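Local structure of PUM-HD domain-containing protein (Caenorhabditis elegans, 7CGF) at residues E259-K264 / Q307-V312. The protein is a Pumilio-family RNA-binding protein, captured here through its PUM-HD domain bound to RNA, and probably recognises the 3' untranslated regions of messenger RNAs. The protein carries 2 engineered substitutions. Sequence-based numbering, arbitrary orientation.
With nucleotides of chain B.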
loop_
_atom_site.group_PDB
_atom_site.type_symbol
_atom_site.label_atom_id
_atom_site.label_comp_id
_atom_site.label_asym_id
_atom_site.label_seq_id
_atom_site.Cartn_x
_atom_site.Cartn_y
_atom_site.Cartn_z
ATOM N N GLU A 259 -2.708 26.884 9.866
ATOM C CA GLU A 259 -2.289 26.598 8.499
ATOM C C GLU A 259 -2.450 25.117 8.166
ATOM O O GLU A 259 -2.974 24.775 7.102
ATOM C CB GLU A 259 -0.847 27.052 8.283
ATOM C CG GLU A 259 -0.708 28.565 8.146
ATOM C CD GLU A 259 -1.654 29.140 7.101
ATOM O OE1 GLU A 259 -1.571 28.715 5.926
ATOM O OE2 GLU A 259 -2.491 30.001 7.462
ATOM N N PHE A 260 -2.041 24.225 9.076
ATOM C CA PHE A 260 -2.182 22.793 8.799
ATOM C C PHE A 260 -3.644 22.392 8.688
ATOM O O PHE A 260 -4.015 21.579 7.830
ATOM C CB PHE A 260 -1.491 21.961 9.882
ATOM C CG PHE A 260 -0.042 21.694 9.604
ATOM C CD1 PHE A 260 0.922 22.631 9.939
ATOM C CD2 PHE A 260 0.357 20.495 9.048
ATOM C CE1 PHE A 260 2.258 22.395 9.687
ATOM C CE2 PHE A 260 1.692 20.243 8.797
ATOM C CZ PHE A 260 2.647 21.205 9.107
ATOM N N ALA A 261 -4.503 22.984 9.521
ATOM C CA ALA A 261 -5.887 22.535 9.601
ATOM C C ALA A 261 -6.737 23.016 8.430
ATOM O O ALA A 261 -7.749 22.379 8.110
ATOM C CB ALA A 261 -6.516 23.016 10.912
ATOM N N THR A 262 -6.368 24.125 7.811
ATOM C CA THR A 262 -7.204 24.733 6.786
ATOM C C THR A 262 -6.767 24.367 5.380
ATOM O O THR A 262 -7.278 24.948 4.419
ATOM C CB THR A 262 -7.247 26.252 6.955
ATOM O OG1 THR A 262 -5.937 26.817 6.828
ATOM C CG2 THR A 262 -7.821 26.604 8.323
ATOM N N HIS A 263 -5.832 23.431 5.230
ATOM C CA HIS A 263 -5.449 22.940 3.915
ATOM C C HIS A 263 -5.943 21.509 3.749
ATOM O O HIS A 263 -6.088 20.764 4.728
ATOM C CB HIS A 263 -3.935 23.050 3.695
ATOM C CG HIS A 263 -3.469 24.459 3.479
ATOM N ND1 HIS A 263 -3.295 25.353 4.513
ATOM C CD2 HIS A 263 -3.183 25.138 2.342
ATOM C CE1 HIS A 263 -2.899 26.516 4.025
ATOM N NE2 HIS A 263 -2.829 26.413 2.710
ATOM N N LYS A 264 -6.241 21.148 2.488
ATOM C CA LYS A 264 -7.041 19.959 2.207
ATOM C C LYS A 264 -6.396 18.695 2.751
ATOM O O LYS A 264 -7.032 17.916 3.466
ATOM C CB LYS A 264 -7.250 19.819 0.699
ATOM C CG LYS A 264 -8.080 18.639 0.309
ATOM C CD LYS A 264 -8.152 18.583 -1.228
ATOM C CE LYS A 264 -8.851 17.324 -1.765
ATOM N NZ LYS A 264 -10.313 17.242 -1.492
ATOM N N GLN A 307 -13.632 25.037 5.735
ATOM C CA GLN A 307 -14.117 23.871 5.004
ATOM C C GLN A 307 -13.411 22.579 5.415
ATOM O O GLN A 307 -14.018 21.505 5.357
ATOM C CB GLN A 307 -13.939 24.108 3.504
ATOM C CG GLN A 307 -12.485 24.351 3.108
ATOM C CD GLN A 307 -12.318 24.594 1.631
ATOM O OE1 GLN A 307 -13.161 24.186 0.829
ATOM N NE2 GLN A 307 -11.240 25.263 1.260
ATOM N N TYR A 308 -12.139 22.656 5.820
ATOM C CA TYR A 308 -11.419 21.469 6.285
ATOM C C TYR A 308 -11.261 21.434 7.795
ATOM O O TYR A 308 -11.496 20.389 8.408
ATOM C CB TYR A 308 -10.029 21.381 5.639
ATOM C CG TYR A 308 -10.069 21.454 4.131
ATOM C CD1 TYR A 308 -10.833 20.552 3.404
ATOM C CD2 TYR A 308 -9.336 22.416 3.443
ATOM C CE1 TYR A 308 -10.885 20.621 2.017
ATOM C CE2 TYR A 308 -9.384 22.491 2.052
ATOM C CZ TYR A 308 -10.154 21.587 1.363
ATOM O OH TYR A 308 -10.206 21.650 -0.017
ATOM N N ALA A 309 -10.930 22.572 8.399
ATOM C CA ALA A 309 -10.617 22.599 9.826
ATOM C C ALA A 309 -11.824 22.284 10.699
ATOM O O ALA A 309 -11.643 21.838 11.836
ATOM C CB ALA A 309 -10.011 23.952 10.192
ATOM N N ASN A 310 -13.056 22.462 10.200
ATOM C CA ASN A 310 -14.201 22.077 11.016
ATOM C C ASN A 310 -14.182 20.587 11.325
ATOM O O ASN A 310 -14.583 20.176 12.419
ATOM C CB ASN A 310 -15.527 22.500 10.342
ATOM C CG ASN A 310 -15.982 21.551 9.232
ATOM O OD1 ASN A 310 -16.686 20.569 9.485
ATOM N ND2 ASN A 310 -15.620 21.874 8.000
ATOM N N TYR A 311 -13.674 19.766 10.403
ATOM C CA TYR A 311 -13.524 18.353 10.708
ATOM C C TYR A 311 -12.438 18.122 11.747
ATOM O O TYR A 311 -12.540 17.185 12.546
ATOM C CB TYR A 311 -13.196 17.559 9.443
ATOM C CG TYR A 311 -14.309 17.518 8.431
ATOM C CD1 TYR A 311 -15.382 16.638 8.582
ATOM C CD2 TYR A 311 -14.280 18.345 7.319
ATOM C CE1 TYR A 311 -16.399 16.586 7.636
ATOM C CE2 TYR A 311 -15.296 18.299 6.368
ATOM C CZ TYR A 311 -16.347 17.423 6.538
ATOM O OH TYR A 311 -17.340 17.393 5.579
ATOM N N VAL A 312 -11.382 18.933 11.723
ATOM C CA VAL A 312 -10.329 18.774 12.721
ATOM C C VAL A 312 -10.874 19.094 14.100
ATOM O O VAL A 312 -10.555 18.412 15.080
ATOM C CB VAL A 312 -9.111 19.650 12.386
ATOM C CG1 VAL A 312 -8.008 19.446 13.437
ATOM C CG2 VAL A 312 -8.601 19.339 10.980
ATOM P P G B 2 -17.955 16.550 1.155
ATOM O OP1 G B 2 -18.063 16.108 -0.255
ATOM O OP2 G B 2 -18.472 15.661 2.208
ATOM O "O5'" G B 2 -16.393 16.775 1.410
ATOM C "C5'" G B 2 -15.694 17.809 0.739
ATOM C "C4'" G B 2 -14.222 17.756 1.058
ATOM O "O4'" G B 2 -14.024 18.017 2.469
ATOM C "C3'" G B 2 -13.558 16.408 0.836
ATOM O "O3'" G B 2 -13.233 16.206 -0.527
ATOM C "C2'" G B 2 -12.352 16.474 1.778
ATOM O "O2'" G B 2 -11.305 17.255 1.222
ATOM C "C1'" G B 2 -12.937 17.252 2.957
ATOM N N9 G B 2 -13.406 16.354 4.029
ATOM C C8 G B 2 -14.559 15.606 4.112
ATOM N N7 G B 2 -14.645 14.899 5.209
ATOM C C5 G B 2 -13.470 15.190 5.897
ATOM C C6 G B 2 -12.988 14.733 7.151
ATOM O O6 G B 2 -13.510 13.949 7.950
ATOM N N1 G B 2 -11.748 15.302 7.459
ATOM C C2 G B 2 -11.080 16.195 6.668
ATOM N N2 G B 2 -9.893 16.613 7.137
ATOM N N3 G B 2 -11.511 16.619 5.482
ATOM C C4 G B 2 -12.708 16.082 5.180
ATOM P P U B 1 -23.322 18.307 4.086
ATOM O OP1 U B 1 -23.310 19.763 4.402
ATOM O OP2 U B 1 -23.543 17.342 5.205
ATOM O "O5'" U B 1 -21.987 17.933 3.281
ATOM C "C5'" U B 1 -21.654 18.585 2.060
ATOM C "C4'" U B 1 -20.377 19.384 2.171
ATOM O "O4'" U B 1 -20.453 20.270 3.321
ATOM C "C3'" U B 1 -19.101 18.581 2.401
ATOM O "O3'" U B 1 -18.565 18.038 1.203
ATOM C "C2'" U B 1 -18.188 19.592 3.085
ATOM O "O2'" U B 1 -17.607 20.495 2.157
ATOM C "C1'" U B 1 -19.188 20.375 3.939
ATOM N N1 U B 1 -19.278 19.809 5.300
ATOM C C2 U B 1 -18.342 20.246 6.221
ATOM O O2 U B 1 -17.489 21.075 5.963
ATOM N N3 U B 1 -18.455 19.669 7.456
ATOM C C4 U B 1 -19.374 18.729 7.846
ATOM O O4 U B 1 -19.335 18.316 8.991
ATOM C C5 U B 1 -20.302 18.311 6.839
ATOM C C6 U B 1 -20.213 18.859 5.630
ATOM P P U B 3 -13.127 14.728 -1.133
ATOM O OP1 U B 3 -12.629 14.918 -2.520
ATOM O OP2 U B 3 -14.351 13.951 -0.872
ATOM O "O5'" U B 3 -12.031 14.041 -0.203
ATOM C "C5'" U B 3 -11.663 12.684 -0.378
ATOM C "C4'" U B 3 -10.203 12.613 -0.721
ATOM O "O4'" U B 3 -9.417 13.108 0.388
ATOM C "C3'" U B 3 -9.635 11.233 -0.988
ATOM O "O3'" U B 3 -9.921 10.818 -2.311
ATOM C "C2'" U B 3 -8.141 11.434 -0.744
ATOM O "O2'" U B 3 -7.531 11.980 -1.901
ATOM C "C1'" U B 3 -8.132 12.515 0.345
ATOM N N1 U B 3 -7.745 12.011 1.684
ATOM C C2 U B 3 -6.387 12.143 1.934
ATOM O O2 U B 3 -5.639 12.622 1.098
ATOM N N3 U B 3 -5.972 11.705 3.164
ATOM C C4 U B 3 -6.758 11.139 4.138
ATOM O O4 U B 3 -6.261 10.780 5.203
ATOM C C5 U B 3 -8.155 11.035 3.806
ATOM C C6 U B 3 -8.590 11.457 2.609
HETATM O O HOH W 1 -9.558 26.232 3.604
#
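Thr262 O accepts a hydrogen bond of 2.7 Å from a water that accepts one from Gln307 NE2, while Tyr308 turns a ring edge to the same oxygen, with CD2 3.4 Å from Thr262 O. This is a junction between two predicted neighbouring Pumilio repeats of the helical PUM-HD, near the end of helix 257-261 and the start of helix 309-319. Tyr308 contributes the largest share. With CG anti to the carbonyl carbon (chi1 -54°), its ring swings in between Gln307 and Lys264: Gln307 CG covers one face, and over the opposite face Lys264 CA makes a CH-pi contact, 3.5 Å from the Tyr308 ring centroid. An alanine in place of Tyr308 would probably open a gap between Gln307 and Lys264 and leave the start of the lysine chain free to turn. That chain leaves with CG anti to the backbone N, runs extended past the phenol oxygen and bends only at chi4 (68°), bringing Lys264 NZ within 2.9 Å of G2 O2', with a weak bond to U3 OP1, both of chain B. Beyond Tyr308, Ala261 CB meets Ala309 CB at 3.7 Å, and Met303 touches both methyls. Tyr311 lies with one face against the G2 base, and Asn310 reads U1 of chain B with both amide ends: U1 N3 donates to Asn310 OD1 at 2.8 Å, almost straight (176°), and Asn310 ND2 donates to U1 O2.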